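Local coordinates for protein glycosyl hydrolase 25 (Streptococcus pneumoniae, PDB 4FF5) that probably hydrolyses glycosidic bonds of bacterial cell-wall peptidoglycan, as family 25 lysozymes do, and acts as a virulence factor participating in host-cell invasion, at residues 226-232 with 244-250; 76-82 with 116-121; 187-191 with 220-224; 57-63 with 101-107. One frame throughout, in Å; residues are numbered along the deposited sequence.

Interaction 1. Residues 226-232 with 244-250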
# COMPACT_ATOMS: atom_id res chain seq x y z
N TYR A 226 -8.37 12.37 -2.69
CA TYR A 226 -7.48 11.29 -2.27
C TYR A 226 -6.63 11.69 -1.03
O TYR A 226 -6.37 12.88 -0.79
CB TYR A 226 -6.60 10.90 -3.46
CG TYR A 226 -5.78 12.06 -3.98
CD1 TYR A 226 -4.49 12.29 -3.49
CD2 TYR A 226 -6.29 12.94 -4.94
CE1 TYR A 226 -3.74 13.37 -3.93
CE2 TYR A 226 -5.56 14.04 -5.37
CZ TYR A 226 -4.28 14.24 -4.87
OH TYR A 226 -3.54 15.30 -5.33
N ASP A 227 -6.20 10.69 -0.26
CA ASP A 227 -5.44 10.92 0.96
C ASP A 227 -3.93 10.86 0.75
O ASP A 227 -3.15 11.47 1.48
CB ASP A 227 -5.80 9.85 2.00
CG ASP A 227 -7.14 10.09 2.64
OD1 ASP A 227 -7.65 11.22 2.60
OD2 ASP A 227 -7.70 9.12 3.20
N ILE A 228 -3.51 10.10 -0.25
CA ILE A 228 -2.08 9.79 -0.37
C ILE A 228 -1.72 9.61 -1.86
O ILE A 228 -2.52 9.11 -2.65
CB ILE A 228 -1.70 8.59 0.55
CG1 ILE A 228 -0.20 8.24 0.46
CG2 ILE A 228 -2.63 7.40 0.34
CD1 ILE A 228 0.33 7.41 1.63
N HIS A 229 -0.53 10.07 -2.21
CA HIS A 229 -0.05 10.19 -3.58
C HIS A 229 1.26 9.47 -3.75
O HIS A 229 2.26 9.77 -3.09
CB HIS A 229 0.06 11.69 -3.91
CG HIS A 229 0.84 12.01 -5.16
ND1 HIS A 229 1.52 13.16 -5.30
CD2 HIS A 229 1.02 11.30 -6.36
CE1 HIS A 229 2.12 13.19 -6.50
NE2 HIS A 229 1.81 12.05 -7.16
N GLN A 230 1.26 8.48 -4.63
CA GLN A 230 2.49 7.80 -4.97
C GLN A 230 3.20 8.60 -6.06
O GLN A 230 2.76 8.60 -7.22
CB GLN A 230 2.19 6.41 -5.48
CG GLN A 230 3.43 5.53 -5.50
CD GLN A 230 3.13 4.18 -6.10
OE1 GLN A 230 2.80 4.07 -7.30
NE2 GLN A 230 3.29 3.12 -5.28
N TYR A 231 4.29 9.29 -5.71
CA TYR A 231 4.83 10.29 -6.65
C TYR A 231 6.00 9.85 -7.54
O TYR A 231 6.32 10.54 -8.51
CB TYR A 231 5.12 11.63 -5.95
CG TYR A 231 6.30 11.65 -4.97
CD1 TYR A 231 7.61 11.76 -5.42
CD2 TYR A 231 6.07 11.63 -3.59
CE1 TYR A 231 8.69 11.81 -4.53
CE2 TYR A 231 7.13 11.70 -2.69
CZ TYR A 231 8.42 11.80 -3.15
OH TYR A 231 9.46 11.87 -2.24
N THR A 232 6.63 8.73 -7.20
CA THR A 232 7.73 8.19 -8.01
C THR A 232 7.92 6.70 -7.71
O THR A 232 7.54 6.23 -6.63
CB THR A 232 9.06 8.97 -7.78
OG1 THR A 232 10.04 8.54 -8.72
CG2 THR A 232 9.59 8.78 -6.36
N LEU A 244 13.01 3.07 -4.91
CA LEU A 244 11.87 2.90 -4.02
C LEU A 244 10.66 3.71 -4.46
O LEU A 244 10.78 4.87 -4.90
CB LEU A 244 12.22 3.33 -2.59
CG LEU A 244 13.00 2.38 -1.69
CD1 LEU A 244 13.36 3.09 -0.39
CD2 LEU A 244 12.19 1.12 -1.43
N ASP A 245 9.49 3.10 -4.32
CA ASP A 245 8.24 3.84 -4.44
C ASP A 245 8.12 4.77 -3.26
O ASP A 245 8.14 4.31 -2.10
CB ASP A 245 7.04 2.89 -4.38
CG ASP A 245 6.89 2.01 -5.62
OD1 ASP A 245 6.06 1.06 -5.57
OD2 ASP A 245 7.57 2.24 -6.64
N ILE A 246 7.91 6.07 -3.53
CA ILE A 246 7.73 7.05 -2.46
C ILE A 246 6.37 7.73 -2.58
O ILE A 246 5.89 8.01 -3.69
CB ILE A 246 8.82 8.16 -2.41
CG1 ILE A 246 10.21 7.58 -2.66
CG2 ILE A 246 8.73 8.92 -1.09
CD1 ILE A 246 10.67 6.58 -1.63
N ASN A 247 5.79 7.96 -1.41
CA ASN A 247 4.45 8.49 -1.27
C ASN A 247 4.46 9.69 -0.33
O ASN A 247 5.32 9.82 0.56
CB ASN A 247 3.54 7.40 -0.67
CG ASN A 247 3.57 6.12 -1.47
OD1 ASN A 247 2.86 5.98 -2.46
ND2 ASN A 247 4.44 5.19 -1.07
N VAL A 248 3.48 10.56 -0.51
CA VAL A 248 3.27 11.64 0.46
C VAL A 248 1.76 11.78 0.74
O VAL A 248 0.94 11.50 -0.13
CB VAL A 248 3.92 12.95 -0.05
CG1 VAL A 248 3.16 13.50 -1.26
CG2 VAL A 248 3.99 14.00 1.05
N ILE A 249 1.40 12.14 1.97
CA ILE A 249 0.03 12.59 2.27
C ILE A 249 -0.29 13.79 1.33
O ILE A 249 0.53 14.68 1.14
CB ILE A 249 -0.11 13.01 3.76
CG1 ILE A 249 0.12 11.83 4.73
CG2 ILE A 249 -1.46 13.68 4.03
CD1 ILE A 249 -0.71 10.58 4.46
N SER A 250 -1.48 13.81 0.74
CA SER A 250 -1.84 14.90 -0.18
C SER A 250 -1.81 16.26 0.55
O SER A 250 -2.36 16.36 1.64
CB SER A 250 -3.23 14.66 -0.77
OG SER A 250 -3.72 15.87 -1.33
O HOH W 1 -6.94 15.29 -2.03
O HOH W 2 -1.79 15.97 -3.54

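Interaction 2. Residues 76-82 with 116-121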
# COMPACT_ATOMS: atom_id res chain seq x y z
N SER A 76 8.28 7.95 7.55
CA SER A 76 7.20 8.15 8.50
C SER A 76 6.29 6.93 8.61
O SER A 76 5.67 6.70 9.65
CB SER A 76 6.40 9.41 8.14
OG SER A 76 5.94 9.36 6.80
N GLY A 77 6.20 6.16 7.53
CA GLY A 77 5.34 4.97 7.49
C GLY A 77 5.69 4.09 6.29
O GLY A 77 6.47 4.50 5.40
N ALA A 78 5.15 2.88 6.27
CA ALA A 78 5.46 1.94 5.19
C ALA A 78 4.22 1.15 4.82
O ALA A 78 3.38 0.85 5.68
CB ALA A 78 6.57 1.00 5.61
N ILE A 79 4.09 0.82 3.54
CA ILE A 79 2.99 0.00 3.07
C ILE A 79 3.59 -1.20 2.36
O ILE A 79 4.26 -1.06 1.33
CB ILE A 79 2.06 0.79 2.12
CG1 ILE A 79 1.60 2.10 2.77
CG2 ILE A 79 0.85 -0.05 1.77
CD1 ILE A 79 0.57 2.85 1.94
N VAL A 80 3.32 -2.39 2.89
CA VAL A 80 4.06 -3.61 2.50
C VAL A 80 3.18 -4.57 1.67
O VAL A 80 2.03 -4.83 2.03
CB VAL A 80 4.59 -4.34 3.78
CG1 VAL A 80 5.21 -5.71 3.44
CG2 VAL A 80 5.64 -3.48 4.48
N ARG A 81 3.70 -5.09 0.57
CA ARG A 81 2.93 -6.01 -0.26
C ARG A 81 2.85 -7.38 0.39
O ARG A 81 3.88 -7.93 0.78
CB ARG A 81 3.55 -6.18 -1.64
CG ARG A 81 2.59 -6.88 -2.59
CD ARG A 81 3.20 -7.07 -3.97
NE ARG A 81 4.21 -8.14 -4.00
CZ ARG A 81 4.75 -8.63 -5.12
NH1 ARG A 81 4.36 -8.16 -6.30
NH2 ARG A 81 5.67 -9.59 -5.07
N VAL A 82 1.64 -7.92 0.51
CA VAL A 82 1.43 -9.27 1.08
C VAL A 82 0.99 -10.28 0.00
O VAL A 82 1.37 -11.46 0.01
CB VAL A 82 0.44 -9.18 2.28
CG1 VAL A 82 0.07 -10.56 2.85
CG2 VAL A 82 1.07 -8.33 3.38
N VAL A 116 7.87 1.89 13.45
CA VAL A 116 7.29 2.43 12.21
C VAL A 116 5.90 1.83 12.04
O VAL A 116 5.73 0.61 12.18
CB VAL A 116 8.12 2.08 10.95
CG1 VAL A 116 7.51 2.70 9.68
CG2 VAL A 116 9.57 2.50 11.11
N PRO A 117 4.90 2.68 11.74
CA PRO A 117 3.61 2.07 11.46
C PRO A 117 3.58 1.50 10.04
O PRO A 117 4.15 2.08 9.10
CB PRO A 117 2.64 3.23 11.66
CG PRO A 117 3.43 4.44 11.32
CD PRO A 117 4.84 4.15 11.72
N VAL A 118 2.92 0.36 9.89
CA VAL A 118 2.98 -0.41 8.67
C VAL A 118 1.57 -0.81 8.27
O VAL A 118 0.81 -1.34 9.09
CB VAL A 118 3.82 -1.71 8.86
CG1 VAL A 118 3.86 -2.53 7.58
CG2 VAL A 118 5.23 -1.36 9.32
N ALA A 119 1.23 -0.52 7.02
CA ALA A 119 -0.01 -0.96 6.42
C ALA A 119 0.36 -2.02 5.38
O ALA A 119 1.55 -2.26 5.15
CB ALA A 119 -0.70 0.23 5.76
N VAL A 120 -0.64 -2.63 4.75
CA VAL A 120 -0.37 -3.68 3.79
C VAL A 120 -1.14 -3.46 2.50
O VAL A 120 -2.14 -2.75 2.49
CB VAL A 120 -0.68 -5.10 4.37
CG1 VAL A 120 0.35 -5.50 5.44
CG2 VAL A 120 -2.13 -5.21 4.85
N TYR A 121 -0.70 -4.09 1.41
CA TYR A 121 -1.46 -4.06 0.15
C TYR A 121 -1.47 -5.38 -0.61
O TYR A 121 -0.59 -6.22 -0.43
CB TYR A 121 -1.00 -2.89 -0.77
CG TYR A 121 0.27 -3.08 -1.62
CD1 TYR A 121 0.19 -3.59 -2.92
CD2 TYR A 121 1.52 -2.67 -1.15
CE1 TYR A 121 1.32 -3.74 -3.71
CE2 TYR A 121 2.66 -2.77 -1.94
CZ TYR A 121 2.55 -3.32 -3.21
OH TYR A 121 3.66 -3.42 -3.97

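Interaction 3. Residues 187-191 with 220-224. With EDO (1,2-ethanediol), chain G.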
# COMPACT_ATOMS: atom_id res chain seq x y z
N GLY A 187 -4.94 4.34 -10.55
CA GLY A 187 -4.59 5.51 -11.37
C GLY A 187 -5.87 6.21 -11.84
O GLY A 187 -6.95 5.59 -11.91
N VAL A 188 -5.76 7.50 -12.18
CA VAL A 188 -6.95 8.27 -12.54
C VAL A 188 -7.58 7.74 -13.85
O VAL A 188 -8.82 7.55 -13.94
CB VAL A 188 -6.63 9.78 -12.67
CG1 VAL A 188 -7.82 10.52 -13.25
CG2 VAL A 188 -6.25 10.34 -11.29
N TYR A 189 -6.75 7.51 -14.85
CA TYR A 189 -7.26 7.05 -16.14
C TYR A 189 -7.92 5.67 -16.03
O TYR A 189 -8.98 5.45 -16.62
CB TYR A 189 -6.14 7.03 -17.17
CG TYR A 189 -5.60 8.40 -17.50
CD1 TYR A 189 -6.42 9.39 -18.03
CD2 TYR A 189 -4.26 8.70 -17.27
CE1 TYR A 189 -5.92 10.65 -18.32
CE2 TYR A 189 -3.75 9.95 -17.55
CZ TYR A 189 -4.58 10.92 -18.09
OH TYR A 189 -4.06 12.17 -18.37
N PHE A 190 -7.30 4.77 -15.28
CA PHE A 190 -7.89 3.44 -15.08
C PHE A 190 -9.26 3.53 -14.39
O PHE A 190 -10.23 2.93 -14.84
CB PHE A 190 -6.94 2.54 -14.26
CG PHE A 190 -7.35 1.09 -14.27
CD1 PHE A 190 -6.83 0.22 -15.23
CD2 PHE A 190 -8.28 0.60 -13.37
CE1 PHE A 190 -7.22 -1.11 -15.27
CE2 PHE A 190 -8.68 -0.74 -13.41
CZ PHE A 190 -8.14 -1.60 -14.37
N MET A 191 -9.30 4.29 -13.30
CA MET A 191 -10.51 4.53 -12.53
C MET A 191 -11.64 5.03 -13.44
O MET A 191 -12.75 4.52 -13.36
CB MET A 191 -10.22 5.56 -11.43
CG MET A 191 -11.46 6.08 -10.71
SD MET A 191 -10.99 7.10 -9.29
CE MET A 191 -10.42 8.58 -10.13
N PRO A 220 -1.94 13.85 -8.76
CA PRO A 220 -3.03 13.16 -9.46
C PRO A 220 -3.99 14.11 -10.19
O PRO A 220 -4.44 15.09 -9.60
CB PRO A 220 -3.73 12.43 -8.33
CG PRO A 220 -2.62 12.10 -7.35
CD PRO A 220 -1.76 13.35 -7.38
N LYS A 221 -4.28 13.81 -11.46
CA LYS A 221 -5.09 14.70 -12.30
C LYS A 221 -6.58 14.38 -12.12
O LYS A 221 -7.25 13.87 -13.03
CB LYS A 221 -4.67 14.62 -13.77
CG LYS A 221 -3.27 15.15 -14.04
CD LYS A 221 -2.82 14.82 -15.46
CE LYS A 221 -1.32 14.55 -15.53
NZ LYS A 221 -0.55 15.79 -15.77
N THR A 222 -7.07 14.63 -10.91
CA THR A 222 -8.47 14.40 -10.56
C THR A 222 -8.90 15.36 -9.46
O THR A 222 -8.06 15.83 -8.69
CB THR A 222 -8.74 12.95 -10.10
OG1 THR A 222 -10.13 12.82 -9.77
CG2 THR A 222 -7.88 12.55 -8.86
N ASP A 223 -10.20 15.64 -9.40
CA ASP A 223 -10.72 16.41 -8.29
C ASP A 223 -11.35 15.50 -7.24
O ASP A 223 -12.03 15.98 -6.34
CB ASP A 223 -11.72 17.47 -8.77
CG ASP A 223 -12.99 16.86 -9.34
OD1 ASP A 223 -13.16 15.63 -9.26
OD2 ASP A 223 -13.82 17.63 -9.87
N LEU A 224 -11.13 14.18 -7.36
CA LEU A 224 -11.51 13.23 -6.31
C LEU A 224 -10.62 13.50 -5.09
O LEU A 224 -9.44 13.75 -5.29
CB LEU A 224 -11.33 11.78 -6.80
CG LEU A 224 -11.63 10.65 -5.82
CD1 LEU A 224 -13.12 10.57 -5.53
CD2 LEU A 224 -11.12 9.31 -6.34
C1 EDO G . -8.20 5.98 -19.86
O1 EDO G . -8.14 4.58 -19.49
C2 EDO G . -9.57 6.54 -19.53
O2 EDO G . -9.38 7.53 -18.51

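Interaction 4. Residues 57-63 with 101-107. With EDO (1,2-ethanediol), chain C.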
# COMPACT_ATOMS: atom_id res chain seq x y z
N LEU A 57 6.80 -1.14 -0.27
CA LEU A 57 7.81 -2.16 -0.49
C LEU A 57 7.12 -3.46 -0.79
O LEU A 57 5.98 -3.68 -0.36
CB LEU A 57 8.61 -2.39 0.80
CG LEU A 57 9.52 -1.33 1.35
CD1 LEU A 57 9.86 -1.73 2.78
CD2 LEU A 57 10.78 -1.25 0.50
N SER A 58 7.84 -4.31 -1.51
CA SER A 58 7.38 -5.65 -1.87
C SER A 58 8.59 -6.60 -1.82
O SER A 58 9.70 -6.18 -1.46
CB SER A 58 6.78 -5.65 -3.29
OG SER A 58 7.82 -5.54 -4.25
N GLY A 59 8.38 -7.85 -2.24
CA GLY A 59 9.45 -8.83 -2.36
C GLY A 59 10.54 -8.46 -3.35
O GLY A 59 11.63 -9.05 -3.31
N TRP A 60 10.27 -7.51 -4.25
CA TRP A 60 11.30 -6.93 -5.14
C TRP A 60 12.36 -6.10 -4.45
O TRP A 60 13.42 -5.82 -5.02
CB TRP A 60 10.63 -6.11 -6.25
CG TRP A 60 9.80 -6.99 -7.16
CD1 TRP A 60 8.41 -7.00 -7.31
CD2 TRP A 60 10.29 -8.03 -8.06
NE1 TRP A 60 8.03 -7.95 -8.22
CE2 TRP A 60 9.11 -8.60 -8.71
CE3 TRP A 60 11.55 -8.53 -8.38
CZ2 TRP A 60 9.20 -9.64 -9.63
CZ3 TRP A 60 11.63 -9.57 -9.32
CH2 TRP A 60 10.49 -10.11 -9.93
N GLN A 61 12.07 -5.68 -3.22
CA GLN A 61 13.06 -5.05 -2.35
C GLN A 61 13.53 -6.07 -1.31
O GLN A 61 12.82 -6.34 -0.35
CB GLN A 61 12.46 -3.81 -1.68
CG GLN A 61 12.20 -2.66 -2.62
CD GLN A 61 11.02 -2.90 -3.55
OE1 GLN A 61 9.94 -3.27 -3.11
NE2 GLN A 61 11.23 -2.69 -4.85
N ARG A 62 14.72 -6.64 -1.52
CA ARG A 62 15.23 -7.71 -0.65
C ARG A 62 15.62 -7.20 0.75
O ARG A 62 16.46 -6.29 0.89
CB ARG A 62 16.41 -8.43 -1.33
CG ARG A 62 16.10 -8.84 -2.77
CD ARG A 62 17.34 -9.33 -3.50
NE ARG A 62 17.57 -10.75 -3.27
N PRO A 63 14.99 -7.78 1.81
CA PRO A 63 15.27 -7.42 3.20
C PRO A 63 16.77 -7.42 3.55
O PRO A 63 17.21 -6.56 4.31
CB PRO A 63 14.53 -8.50 3.99
CG PRO A 63 13.33 -8.76 3.13
CD PRO A 63 13.88 -8.75 1.72
N ASP A 101 3.61 -12.94 -1.11
CA ASP A 101 4.86 -12.21 -1.26
C ASP A 101 5.99 -12.89 -0.45
O ASP A 101 5.78 -13.33 0.69
CB ASP A 101 4.66 -10.75 -0.83
CG ASP A 101 5.88 -9.88 -1.08
OD1 ASP A 101 6.82 -9.96 -0.28
OD2 ASP A 101 5.89 -9.09 -2.07
N LYS A 102 7.18 -12.96 -1.03
CA LYS A 102 8.32 -13.65 -0.39
C LYS A 102 9.05 -12.87 0.71
O LYS A 102 9.87 -13.45 1.43
CB LYS A 102 9.30 -14.18 -1.45
CG LYS A 102 8.77 -15.40 -2.19
CD LYS A 102 9.77 -15.90 -3.22
CE LYS A 102 9.27 -17.20 -3.84
NZ LYS A 102 10.19 -17.59 -4.93
N ALA A 103 8.76 -11.57 0.87
CA ALA A 103 9.47 -10.75 1.85
C ALA A 103 8.59 -10.14 2.95
O ALA A 103 9.13 -9.58 3.90
CB ALA A 103 10.28 -9.65 1.16
N TYR A 104 7.26 -10.24 2.84
CA TYR A 104 6.38 -9.42 3.69
C TYR A 104 6.60 -9.59 5.21
O TYR A 104 6.56 -8.61 5.94
CB TYR A 104 4.89 -9.60 3.31
CG TYR A 104 4.25 -10.84 3.89
CD1 TYR A 104 3.48 -10.78 5.05
CD2 TYR A 104 4.43 -12.08 3.28
CE1 TYR A 104 2.89 -11.93 5.59
CE2 TYR A 104 3.85 -13.23 3.81
CZ TYR A 104 3.09 -13.15 4.96
OH TYR A 104 2.53 -14.31 5.46
N LYS A 105 6.87 -10.81 5.67
CA LYS A 105 7.07 -11.03 7.11
C LYS A 105 8.26 -10.23 7.61
O LYS A 105 8.20 -9.59 8.68
CB LYS A 105 7.29 -12.51 7.43
CG LYS A 105 6.14 -13.44 7.08
CD LYS A 105 6.47 -14.85 7.55
CE LYS A 105 5.23 -15.72 7.53
NZ LYS A 105 5.56 -17.16 7.78
N SER A 106 9.35 -10.25 6.83
CA SER A 106 10.54 -9.45 7.13
C SER A 106 10.29 -7.95 7.13
O SER A 106 10.68 -7.24 8.08
CB SER A 106 11.64 -9.77 6.14
OG SER A 106 12.19 -11.05 6.42
N HIS A 107 9.68 -7.43 6.07
CA HIS A 107 9.42 -6.01 6.00
C HIS A 107 8.53 -5.56 7.13
O HIS A 107 8.81 -4.54 7.76
CB HIS A 107 8.80 -5.61 4.67
CG HIS A 107 9.72 -5.74 3.48
ND1 HIS A 107 11.06 -5.55 3.57
CD2 HIS A 107 9.44 -6.02 2.14
CE1 HIS A 107 11.60 -5.70 2.34
NE2 HIS A 107 10.60 -5.99 1.47
C1 EDO C . 8.95 -20.95 -7.10
O1 EDO C . 8.47 -19.93 -6.21
C2 EDO C . 10.35 -20.60 -7.58
O2 EDO C . 11.04 -19.70 -6.69

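Interaction 1. Residues 226-232 with 244-250
Strands 228-232 and 244-249 run antiparallel in the TIM-barrel fold of this family 25 hydrolase, with Gln230 set against Asn247 and Ile228 against Ile249 as non-hydrogen-bonded pairs. The face carrying these four residues is tightly packed. There the Asn247 and Gln230 side chains lie alongside each other, pointing the same way, and Asn247 OD1 rests 3.1 Å from Gln230 CB. Both amides look outside the pair for their bonds: Asn247 OD1 accepts from Trp205, Gln230 OE1 is bonded to the hydroxyls of Tyr185 and Tyr209, and the two amide nitrogens share Asp56 OD1, so buried polar groups are satisfied. On the same face, Ile228 CD1 packs on Asn247 CB at 3.9 Å, and helix 255-263 covers Ile228 and Ile249.

On the other face a beta bulge between Gln230 and Thr232 shifts the register by one residue, and Tyr231, with CG lodged between its backbone N and carbonyl carbon (chi1 70°), packs its ring closely on Ile246. Ile246 CB makes an off-centre CH-pi contact there, 4.2 Å from the ring centroid, while Tyr231 N still donates to Ile246 O at 2.9 Å. The packing is looser at Val248, partly exposed, whose CG1 only grazes the ring, 4.2 Å from Tyr231 CD2. At the far end water supplements the direct contact: one molecule lies 2.6 Å from Tyr226 OH and 2.9 Å from Ser250 OG, which is also hydrogen-bonded to Leu252 N. Beside this bridge, Tyr226 CE1 approaches Ser250 CB to 3.5 Å.

Interaction 2. Residues 76-82 with 116-121
Tyr121 has its CG between the backbone N and the carbonyl carbon (chi1 81°), which swings the ring across to the neighbouring strand and over the side chain of Arg81. Arg81 meets it with an extended start, CG opposite the backbone N (chi1 -167°), and the aliphatic part of the chain runs across one ring face. Its CB makes the CH-pi contact, 3.8 Å from the ring centroid and displaced toward the rim; Arg81 CG follows at 3.6 Å from Tyr121 CE1. The chain then bends at chi3 and carries the guanidinium group away to a salt bridge with Asp101, so the ring packs on the methylenes while the charge is answered elsewhere. The Ile79 and Tyr121 side chains cross at about a right angle, Ile79 CG2 meeting the ring obliquely, 4.0 Å from Tyr121 CD2.

On the other side of the sheet the contact is purely aliphatic. Val80 CG2 meets Val118 CG1 at 3.7 Å, and two residues further on Val82 CG2 meets Val120 CG1 at 3.6 Å; helix 104-112 covers this layer, with Leu111 on Ala78 and Val118 and His107 on Val80. Between the two layers the backbones are joined by five hydrogen bonds, alternately given and received by each strand. The last, from Val82 N to Tyr121 O, is nearly straight, with 175° at the hydrogen. Strand 77-84, helix 104-112 and strand 118-123 follow one another in the chain, and the pairing of the two parallel strands completes a beta-alpha-beta crossover of the TIM barrel.

Interaction 3. Residues 187-191 with 220-224
No hydrogen bond joins the first turn of helix 188-193 to the loop 220-224; the contact rests on a few van der Waals touches, and the most intimate sets a methyl group, Val188 CG1, 3.4 Å from a backbone carbonyl oxygen, Lys221 O. The other methyl, Val188 CG2, reaches Thr222 CG2 at 3.7 Å, so both methyls rest against the same side of the chain at Lys221 and Thr222.

The loop keeps its own shape. Thr222 holds OG1 opposite its backbone N (chi1 179°), where it accepts from Leu224 N at 2.9 Å in an ST turn, and Lys221 forms the centre of an inverse gamma turn. Beyond that turn Met191, bent at chi3, lays its sulfur against the leucine: Met191 SD is 3.7 Å from Leu224 CD2. Toward solvent, Tyr189 and Lys221 merely pass each other, and a bound 1,2-ethanediol, probably from the crystallisation liquor, gives its O2 hydroxyl to Tyr189 O at 2.8 Å.

Gly187 provides the N-cap of the helix. Beneath the contact runs strand 203-207, whose Ile206 touches Val188, Pro220 and Thr222, while Val204 touches Leu224.

Interaction 4. Residues 57-63 with 101-107
His107 reaches from helix 104-112 into the loop after strand 54-57, where its ring is held on several sides. From CB, with CG opposite the carbonyl carbon (chi1 -69°), the side chain leads to His107 CG, which lies 4.1 Å from Leu57 CD1; that methyl sits over one ring face in a CH-pi contact. On one branch, ND1 bonds to the hydroxyl of Tyr68. On the other, His107 CD2 has Ser58 O 3.6 Å away, with Leu57 CB a little farther off. His107 CE1 lies 3.0 Å from Gln61 O, and Pro63 CG meets the ring obliquely, the proline also packing on Ala103 and Ser106. At the tip, His107 NE2 donates to Ser58 O at 3.1 Å. A second, weak bond runs from this nitrogen to Gln61 O. Ser58 O lies near the ring plane, but the histidine approaches this carbonyl from above its plane, while Gln61 N, closing the type I turn 58-61, reaches the oxygen from the opposite face.

At the start of the helical segment Asp101 binds the NH of the same Ser58-Gly59 peptide. Asp101 OD2 takes Gly59 N at 2.8 Å on the syn lone pair, and Asp101 OD1 accepts from Ala103 N as a capping bond at 2.8 Å.

Carboxylate and imidazole thus tie one turn to the helix from two points. Since NE2 donates to backbone oxygens, it must carry a hydrogen, and OD2 of Asp101, shared between Gly59 N and the guanidinium group of Arg81, probably remains ionised.

Overall arrangement
Interactions 1 and 2 belong to the same barrel sheet, their centres 13 Å apart without touching: one pairs antiparallel strands, the other parallel ones, and both combine regular backbone bonding with buried side chains. Interaction 4 is also largely buried but lies among loops and a helix start, so carboxylate and imidazole groups do the bonding there. It joins interaction 2 through the Arg81-Asp101 salt bridge, and helix 104-112 serves both. Leu57 also packs on Leu244 of interaction 1. Interaction 3, its centre about 17 Å from that of the chain, is partly exposed, held by van der Waals touches without a hydrogen bond between its segments; Pro220 links it to Tyr226 and His229 of interaction 1, across the molecule from interaction 4.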